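Local coordinates for DNA-binding transcriptional repressor YiaJ (Escherichia coli, PDB 1YSQ), which represses transcription of the yiaKLMNOPQRS operon, which may serve 2,3-diketo-L-gulonate utilisation, and is represented here by its C-terminal IclR-type effector-binding domain, at residues P63-A68 with R98-E103; G70-A75 with G118-R123; K83-W86 with E92-P95. All coordinates share one frame; numbering follows the deposited sequence.

Contact 1: P63-A68 with R98-E103; sequences PLYCSA and RNTITE. With PO4 (phosphate ion), chain B.
The carbonyl oxygen of Ile101 is buried against the edge of the Tyr65 ring, and no donor in the model satisfies it. It lies near the ring plane, 3.5 Å from Tyr65 CD1. No direct hydrogen bond joins the two loops either; a single water links them, giving a proton to Tyr65 O at 2.8 Å and accepting one from Ile101 N at 2.9 Å.

Thr100 supplies the apolar touch, its CG2 reaching obliquely to 3.5 Å from Tyr65 CE1. The methyl stands anti to the backbone N of Thr100, while OG1 (chi1 -50°) turns to Glu125 O and Thr97 N, so the threonine keeps its polar branch off the ring. Tyr65 takes the crowded position, with CG between its own N and carbonyl carbon (chi1 83°). This folds the ring back against the next residue, with Cys66 CB over the centre of one face, 3.8 Å above the plane. The phenol OH is hydrogen-bonded to Gln94 O, which fixes where the far end of the ring lies, while the packing of Cys66 and Thr100 opposes its turning.

Past the tyrosine, Ser67 is the N-cap of helix 68-75, its OG on Gly70 N. A phosphate ion, probably from the crystallisation liquor, sits at this helix start: Ala68 N gives its O1 a 3.0 Å hydrogen bond, with Met69 N and Ser149 OG as further partners. An anion held there is consistent with the effector pocket of IclR-type domains.

The loop 63-68 carries the chain from edge strand 61-63 into helix 68-75; the loop 98-103 leads into helix 104-117. Asn126 holds Cys66 O, Tyr65 packs on Trp86 of helix 79-88, and Ile101 lies against Ala106, Met107 and Glu110 of helix 104-117.

Contact 2: G70-A75 with G118-R123; sequences GKIYMA and GAAMDR
Ile72 and Ala120 form the tight part of this contact between helix 68-75 and edge strand 120-123. Ile72 CG1 sits 3.6 Å from Ala120 CB, with CD1 of the same isoleucine close behind at 4.0 Å; Ile114 of helix 104-117 covers both residues. One helix position back, Lys71 runs out alongside them. A bend at chi3 (-66°) steers its ammonium group to Met121 O, where NZ donates a 2.7 Å bond nearly along the C=O axis, at 168°.

Toward the two ends of 118-123 the packing thins. Gly118 and Ala119 barely meet the helix, and the Ala119 methyl points away from it. Arg123 is exposed; its guanidinium lies with one face over Met121 CB, which is 3.7 Å from the plane.

Glu110 and Glu125, outside the two segments, add salt bridges to Lys71 NZ, so with Met121 O three acceptors grip a buried amine. With an alanine at Lys71, Met121 O would probably lose its donor and the two carboxylates their shared cation. Such surroundings are likely to keep the lysine protonated and to offset the nearby positive charge of Arg123, whose NH1 is 4.9 Å from Lys71 NZ.

Contact 3: K83-W86 with E92-P95; sequences KSYW and EIQP
Ile93 points its CD1 methyl straight down on the indole of Trp86, a CH-pi contact that ties helix 79-88 to the loop following it in this IclR effector domain, a member of the GAF clan. CD1 stands 3.8 Å from the centroid of the five-membered ring and only 13° off its normal, so the approach is squarely over the face, and the two side chains cross at about a right angle. An extended outer chain (chi2 152°) takes CD1 forward from Ile93 to the helix.

Tyr85 meets the same methyl differently. With CG anti to the backbone N (chi1 177°) the ring reaches out to the methyl and passes it at a slant, Tyr85 CE2 lying 3.9 Å from Ile93 CD1. Trp86 CE3 meets the edge of the Tyr85 ring in its plane, and the methyl of Ile93 sits in the corner the two aromatic side chains make.

Both rings have further holds. His89 stacks on Tyr85, and Leu104 and Met107 of helix 104-117 pack on the indole. Trp86 NE1 donates to Thr102 O, which restrains the indole beneath the isoleucine. The other Ile93 branch adds a more distant touch, its CG2 standing 4.2 Å from Trp86 CZ2.

In the fold
All three contacts are buried, but at different depths. Contact 2 lies deepest, its centre about 6 Å from the chain's centre, and joins a helix to the sheet edge by apolar packing and one lysine-to-carbonyl bond, the lysine's charge being met by glutamates outside the segments. Contact 1, about 12 Å out from centre to centre, pairs two loops by tyrosine-threonine packing and a bridging water. Contact 3, about 18 Å out on the same measure, is wholly apolar between its segments and nests inside the loops closed by both other contacts. Contacts 1 and 3 are tied by two side-chain-to-backbone hydrogen bonds, one from an aromatic residue of each. Contacts 1 and 2 meet at helix 68-75, where Leu64 packs on Met74.

Contact 1: P63-A68 with R98-E103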
loop_
_atom_site.group_PDB
_atom_site.type_symbol
_atom_site.label_atom_id
_atom_site.label_comp_id
_atom_site.label_asym_id
_atom_site.label_seq_id
_atom_site.Cartn_x
_atom_site.Cartn_y
_atom_site.Cartn_z
ATOM N N PRO A 63 -6.982 -8.092 2.260
ATOM C CA PRO A 63 -6.416 -9.272 1.555
ATOM C C PRO A 63 -5.270 -8.878 0.612
ATOM O O PRO A 63 -5.306 -7.799 0.007
ATOM C CB PRO A 63 -7.586 -9.816 0.722
ATOM C CG PRO A 63 -8.823 -9.220 1.333
ATOM C CD PRO A 63 -8.389 -7.865 1.872
ATOM N N LEU A 64 -4.258 -9.724 0.508
ATOM C CA LEU A 64 -3.073 -9.376 -0.288
ATOM C C LEU A 64 -3.376 -9.088 -1.762
ATOM O O LEU A 64 -2.778 -8.179 -2.342
ATOM C CB LEU A 64 -2.002 -10.469 -0.187
ATOM C CG LEU A 64 -1.404 -10.748 1.215
ATOM C CD1 LEU A 64 -0.303 -11.798 1.108
ATOM C CD2 LEU A 64 -0.891 -9.510 1.918
ATOM N N TYR A 65 -4.300 -9.854 -2.353
ATOM C CA TYR A 65 -4.488 -9.851 -3.813
ATOM C C TYR A 65 -5.144 -8.577 -4.366
ATOM O O TYR A 65 -5.005 -8.282 -5.547
ATOM C CB TYR A 65 -5.280 -11.091 -4.269
ATOM C CG TYR A 65 -6.778 -10.928 -4.121
ATOM C CD1 TYR A 65 -7.583 -10.614 -5.225
ATOM C CD2 TYR A 65 -7.386 -11.066 -2.870
ATOM C CE1 TYR A 65 -8.964 -10.429 -5.090
ATOM C CE2 TYR A 65 -8.765 -10.900 -2.715
ATOM C CZ TYR A 65 -9.546 -10.573 -3.833
ATOM O OH TYR A 65 -10.910 -10.425 -3.681
ATOM N N CYS A 66 -5.871 -7.842 -3.516
ATOM C CA CYS A 66 -6.633 -6.662 -3.962
ATOM C C CYS A 66 -6.181 -5.366 -3.264
ATOM O O CYS A 66 -6.791 -4.319 -3.440
ATOM C CB CYS A 66 -8.155 -6.896 -3.781
ATOM S SG CYS A 66 -8.613 -7.288 -2.079
ATOM N N SER A 67 -5.103 -5.457 -2.482
ATOM C CA SER A 67 -4.518 -4.327 -1.756
ATOM C C SER A 67 -3.209 -3.966 -2.438
ATOM O O SER A 67 -2.355 -4.838 -2.637
ATOM C CB SER A 67 -4.257 -4.713 -0.293
ATOM O OG SER A 67 -3.370 -3.826 0.374
ATOM N N ALA A 68 -3.034 -2.690 -2.782
ATOM C CA ALA A 68 -1.756 -2.251 -3.371
ATOM C C ALA A 68 -0.566 -2.563 -2.447
ATOM O O ALA A 68 0.463 -3.097 -2.893
ATOM C CB ALA A 68 -1.798 -0.759 -3.746
ATOM N N ARG A 98 -14.283 -5.266 -12.363
ATOM C CA ARG A 98 -13.772 -5.820 -13.612
ATOM C C ARG A 98 -12.231 -5.777 -13.699
ATOM O O ARG A 98 -11.636 -6.411 -14.570
ATOM C CB ARG A 98 -14.386 -5.062 -14.795
ATOM C CG ARG A 98 -14.014 -3.585 -14.838
ATOM C CD ARG A 98 -14.556 -2.833 -16.047
ATOM N NE ARG A 98 -14.199 -1.412 -16.009
ATOM C CZ ARG A 98 -15.076 -0.411 -15.852
ATOM N NH1 ARG A 98 -16.377 -0.659 -15.717
ATOM N NH2 ARG A 98 -14.652 0.851 -15.828
ATOM N N ASN A 99 -11.600 -5.020 -12.799
ATOM C CA ASN A 99 -10.150 -4.822 -12.801
ATOM C C ASN A 99 -9.387 -5.660 -11.782
ATOM O O ASN A 99 -8.164 -5.744 -11.860
ATOM C CB ASN A 99 -9.808 -3.346 -12.570
ATOM C CG ASN A 99 -10.509 -2.434 -13.561
ATOM O OD1 ASN A 99 -10.360 -2.603 -14.775
ATOM N ND2 ASN A 99 -11.283 -1.473 -13.054
ATOM N N THR A 100 -10.106 -6.273 -10.845
ATOM C CA THR A 100 -9.477 -7.075 -9.793
ATOM C C THR A 100 -8.657 -8.186 -10.424
ATOM O O THR A 100 -9.100 -8.806 -11.396
ATOM C CB THR A 100 -10.540 -7.683 -8.874
ATOM O OG1 THR A 100 -11.440 -6.655 -8.448
ATOM C CG2 THR A 100 -9.893 -8.209 -7.576
ATOM N N ILE A 101 -7.469 -8.437 -9.867
ATOM C CA ILE A 101 -6.592 -9.454 -10.402
ATOM C C ILE A 101 -6.940 -10.775 -9.726
ATOM O O ILE A 101 -6.619 -10.982 -8.547
ATOM C CB ILE A 101 -5.100 -9.077 -10.200
ATOM C CG1 ILE A 101 -4.791 -7.705 -10.831
ATOM C CG2 ILE A 101 -4.198 -10.154 -10.803
ATOM C CD1 ILE A 101 -3.459 -7.103 -10.384
ATOM N N THR A 102 -7.613 -11.653 -10.472
ATOM C CA THR A 102 -8.091 -12.936 -9.940
ATOM C C THR A 102 -7.382 -14.170 -10.510
ATOM O O THR A 102 -7.558 -15.276 -9.982
ATOM C CB THR A 102 -9.621 -13.098 -10.129
ATOM O OG1 THR A 102 -9.955 -12.984 -11.518
ATOM C CG2 THR A 102 -10.377 -11.951 -9.465
ATOM N N GLU A 103 -6.596 -13.974 -11.572
ATOM C CA GLU A 103 -5.869 -15.048 -12.238
ATOM C C GLU A 103 -4.392 -15.010 -11.871
ATOM O O GLU A 103 -3.755 -13.946 -11.899
ATOM C CB GLU A 103 -6.022 -14.955 -13.767
ATOM C CG GLU A 103 -7.456 -14.766 -14.248
ATOM C CD GLU A 103 -7.549 -14.492 -15.752
ATOM O OE1 GLU A 103 -6.732 -13.690 -16.297
ATOM O OE2 GLU A 103 -8.448 -15.083 -16.399
HETATM P P PO4 B . -4.153 -0.297 -0.299
HETATM O O1 PO4 B . -4.784 -0.546 -1.680
HETATM O O2 PO4 B . -2.726 -0.739 -0.239
HETATM O O3 PO4 B . -4.262 1.160 0.114
HETATM O O4 PO4 B . -4.960 -1.136 0.678
HETATM O O HOH W 1 -6.544 -6.947 -7.526
#

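Contact 2: G70-A75 with G118-R123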
loop_
_atom_site.group_PDB
_atom_site.type_symbol
_atom_site.label_atom_id
_atom_site.label_comp_id
_atom_site.label_asym_id
_atom_site.label_seq_id
_atom_site.Cartn_x
_atom_site.Cartn_y
_atom_site.Cartn_z
ATOM N N GLY A 70 -0.624 -4.859 -0.080
ATOM C CA GLY A 70 -0.580 -6.322 -0.063
ATOM C C GLY A 70 0.175 -6.898 -1.262
ATOM O O GLY A 70 0.943 -7.851 -1.122
ATOM N N LYS A 71 -0.024 -6.305 -2.442
ATOM C CA LYS A 71 0.697 -6.746 -3.638
ATOM C C LYS A 71 2.199 -6.485 -3.506
ATOM O O LYS A 71 3.022 -7.308 -3.931
ATOM C CB LYS A 71 0.115 -6.101 -4.900
ATOM C CG LYS A 71 -1.270 -6.661 -5.249
ATOM C CD LYS A 71 -1.764 -6.164 -6.628
ATOM C CE LYS A 71 -1.997 -4.649 -6.607
ATOM N NZ LYS A 71 -2.555 -4.119 -7.888
ATOM N N ILE A 72 2.561 -5.372 -2.871
ATOM C CA ILE A 72 3.974 -5.098 -2.569
ATOM C C ILE A 72 4.560 -6.208 -1.695
ATOM O O ILE A 72 5.634 -6.726 -1.983
ATOM C CB ILE A 72 4.108 -3.716 -1.899
ATOM C CG1 ILE A 72 3.931 -2.625 -2.952
ATOM C CG2 ILE A 72 5.466 -3.550 -1.168
ATOM C CD1 ILE A 72 3.713 -1.263 -2.362
ATOM N N TYR A 73 3.842 -6.593 -0.638
ATOM C CA TYR A 73 4.329 -7.680 0.220
ATOM C C TYR A 73 4.565 -8.948 -0.586
ATOM O O TYR A 73 5.603 -9.574 -0.449
ATOM C CB TYR A 73 3.349 -7.953 1.364
ATOM C CG TYR A 73 3.202 -6.787 2.329
ATOM C CD1 TYR A 73 4.322 -6.093 2.788
ATOM C CD2 TYR A 73 1.939 -6.397 2.797
ATOM C CE1 TYR A 73 4.200 -5.022 3.696
ATOM C CE2 TYR A 73 1.802 -5.314 3.699
ATOM C CZ TYR A 73 2.934 -4.642 4.144
ATOM O OH TYR A 73 2.806 -3.599 5.039
ATOM N N MET A 74 3.611 -9.326 -1.440
ATOM C CA MET A 74 3.821 -10.525 -2.278
ATOM C C MET A 74 4.969 -10.347 -3.292
ATOM O O MET A 74 5.735 -11.291 -3.537
ATOM C CB MET A 74 2.541 -10.952 -2.995
ATOM C CG MET A 74 1.495 -11.609 -2.044
ATOM S SD MET A 74 0.120 -12.542 -2.834
ATOM C CE MET A 74 -0.512 -11.344 -3.770
ATOM N N ALA A 75 5.089 -9.148 -3.867
ATOM C CA ALA A 75 6.110 -8.884 -4.885
ATOM C C ALA A 75 7.520 -9.049 -4.337
ATOM O O ALA A 75 8.430 -9.444 -5.067
ATOM C CB ALA A 75 5.930 -7.486 -5.485
ATOM N N GLY A 118 9.535 -1.142 -7.507
ATOM C CA GLY A 118 9.383 -0.775 -6.102
ATOM C C GLY A 118 8.131 0.051 -5.802
ATOM O O GLY A 118 8.103 0.836 -4.843
ATOM N N ALA A 119 7.108 -0.102 -6.635
ATOM C CA ALA A 119 5.825 0.604 -6.456
ATOM C C ALA A 119 4.670 -0.206 -6.997
ATOM O O ALA A 119 4.829 -0.970 -7.954
ATOM C CB ALA A 119 5.856 1.985 -7.135
ATOM N N ALA A 120 3.494 -0.014 -6.401
ATOM C CA ALA A 120 2.287 -0.677 -6.841
ATOM C C ALA A 120 1.134 0.311 -6.941
ATOM O O ALA A 120 1.152 1.368 -6.312
ATOM C CB ALA A 120 1.917 -1.783 -5.856
ATOM N N MET A 121 0.120 -0.057 -7.710
ATOM C CA MET A 121 -1.108 0.717 -7.726
ATOM C C MET A 121 -2.288 -0.181 -7.462
ATOM O O MET A 121 -2.236 -1.394 -7.722
ATOM C CB MET A 121 -1.270 1.423 -9.081
ATOM C CG MET A 121 -0.544 2.774 -9.162
ATOM S SD MET A 121 -1.023 3.681 -10.696
ATOM C CE MET A 121 -1.828 4.621 -10.143
ATOM N N ASP A 122 -3.341 0.410 -6.901
ATOM C CA ASP A 122 -4.650 -0.186 -6.977
ATOM C C ASP A 122 -5.343 0.584 -8.094
ATOM O O ASP A 122 -5.672 1.757 -7.932
ATOM C CB ASP A 122 -5.390 -0.046 -5.646
ATOM C CG ASP A 122 -6.884 -0.334 -5.775
ATOM O OD1 ASP A 122 -7.318 -0.859 -6.839
ATOM O OD2 ASP A 122 -7.693 -0.041 -4.866
ATOM N N ARG A 123 -5.517 -0.077 -9.235
ATOM C CA ARG A 123 -6.118 0.539 -10.415
ATOM C C ARG A 123 -7.587 0.154 -10.454
ATOM O O ARG A 123 -8.011 -0.694 -11.266
ATOM C CB ARG A 123 -5.394 0.089 -11.700
ATOM C CG ARG A 123 -3.952 0.570 -11.789
ATOM C CD ARG A 123 -3.160 0.051 -13.016
ATOM N NE ARG A 123 -1.746 0.409 -12.883
ATOM C CZ ARG A 123 -0.823 -0.346 -12.275
ATOM N NH1 ARG A 123 -1.142 -1.527 -11.762
ATOM N NH2 ARG A 123 0.432 0.081 -12.181
#

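Contact 3: K83-W86 with E92-P95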
loop_
_atom_site.group_PDB
_atom_site.type_symbol
_atom_site.label_atom_id
_atom_site.label_comp_id
_atom_site.label_asym_id
_atom_site.label_seq_id
_atom_site.Cartn_x
_atom_site.Cartn_y
_atom_site.Cartn_z
ATOM N N LYS A 83 1.703 -18.883 -5.534
ATOM C CA LYS A 83 1.087 -20.143 -5.957
ATOM C C LYS A 83 0.256 -20.790 -4.839
ATOM O O LYS A 83 -0.917 -21.094 -5.055
ATOM C CB LYS A 83 2.140 -21.126 -6.508
ATOM C CG LYS A 83 1.514 -22.370 -7.138
ATOM C CD LYS A 83 2.264 -22.864 -8.370
ATOM C CE LYS A 83 2.066 -24.371 -8.559
ATOM N NZ LYS A 83 3.310 -25.136 -8.233
ATOM N N SER A 84 0.841 -20.959 -3.649
ATOM C CA SER A 84 0.127 -21.589 -2.529
ATOM C C SER A 84 -1.021 -20.704 -2.040
ATOM O O SER A 84 -2.065 -21.207 -1.647
ATOM C CB SER A 84 1.069 -21.918 -1.360
ATOM O OG SER A 84 2.187 -22.667 -1.814
ATOM N N TYR A 85 -0.815 -19.389 -2.070
ATOM C CA TYR A 85 -1.860 -18.428 -1.724
ATOM C C TYR A 85 -3.068 -18.620 -2.635
ATOM O O TYR A 85 -4.193 -18.703 -2.154
ATOM C CB TYR A 85 -1.306 -16.993 -1.805
ATOM C CG TYR A 85 -2.314 -15.891 -1.535
ATOM C CD1 TYR A 85 -2.487 -15.373 -0.251
ATOM C CD2 TYR A 85 -3.069 -15.341 -2.577
ATOM C CE1 TYR A 85 -3.411 -14.346 0.001
ATOM C CE2 TYR A 85 -3.999 -14.325 -2.338
ATOM C CZ TYR A 85 -4.157 -13.825 -1.061
ATOM O OH TYR A 85 -5.065 -12.806 -0.847
ATOM N N TRP A 86 -2.837 -18.689 -3.947
ATOM C CA TRP A 86 -3.930 -18.908 -4.904
ATOM C C TRP A 86 -4.641 -20.242 -4.649
ATOM O O TRP A 86 -5.868 -20.328 -4.737
ATOM C CB TRP A 86 -3.441 -18.817 -6.367
ATOM C CG TRP A 86 -4.135 -17.720 -7.118
ATOM C CD1 TRP A 86 -5.147 -17.852 -8.026
ATOM C CD2 TRP A 86 -3.890 -16.314 -6.995
ATOM N NE1 TRP A 86 -5.549 -16.617 -8.480
ATOM C CE2 TRP A 86 -4.788 -15.651 -7.869
ATOM C CE3 TRP A 86 -2.982 -15.541 -6.244
ATOM C CZ2 TRP A 86 -4.818 -14.256 -8.006
ATOM C CZ3 TRP A 86 -3.016 -14.150 -6.379
ATOM C CH2 TRP A 86 -3.925 -13.525 -7.251
ATOM N N GLU A 92 -11.731 -16.797 -1.292
ATOM C CA GLU A 92 -11.534 -15.397 -0.927
ATOM C C GLU A 92 -11.152 -14.509 -2.118
ATOM O O GLU A 92 -11.452 -13.313 -2.112
ATOM C CB GLU A 92 -10.488 -15.289 0.188
ATOM C CG GLU A 92 -10.870 -16.063 1.447
ATOM C CD GLU A 92 -10.195 -17.421 1.566
ATOM O OE1 GLU A 92 -10.414 -18.298 0.697
ATOM O OE2 GLU A 92 -9.440 -17.612 2.548
ATOM N N ILE A 93 -10.490 -15.085 -3.127
ATOM C CA ILE A 93 -10.129 -14.327 -4.333
ATOM C C ILE A 93 -11.347 -14.166 -5.252
ATOM O O ILE A 93 -11.764 -15.098 -5.931
ATOM C CB ILE A 93 -8.920 -14.959 -5.090
ATOM C CG1 ILE A 93 -7.658 -14.966 -4.207
ATOM C CG2 ILE A 93 -8.655 -14.216 -6.411
ATOM C CD1 ILE A 93 -6.677 -16.091 -4.514
ATOM N N GLN A 94 -11.905 -12.966 -5.269
ATOM C CA GLN A 94 -13.165 -12.704 -5.959
ATOM C C GLN A 94 -13.070 -11.431 -6.792
ATOM O O GLN A 94 -12.353 -10.495 -6.413
ATOM C CB GLN A 94 -14.313 -12.592 -4.940
ATOM C CG GLN A 94 -14.644 -13.904 -4.195
ATOM C CD GLN A 94 -15.225 -14.985 -5.103
ATOM O OE1 GLN A 94 -15.961 -14.684 -6.038
ATOM N NE2 GLN A 94 -14.892 -16.243 -4.825
ATOM N N PRO A 95 -13.789 -11.390 -7.912
ATOM C CA PRO A 95 -13.761 -10.225 -8.804
ATOM C C PRO A 95 -14.565 -9.064 -8.249
ATOM O O PRO A 95 -15.734 -8.885 -8.620
ATOM C CB PRO A 95 -14.394 -10.756 -10.095
ATOM C CG PRO A 95 -15.336 -11.847 -9.631
ATOM C CD PRO A 95 -14.681 -12.454 -8.419
#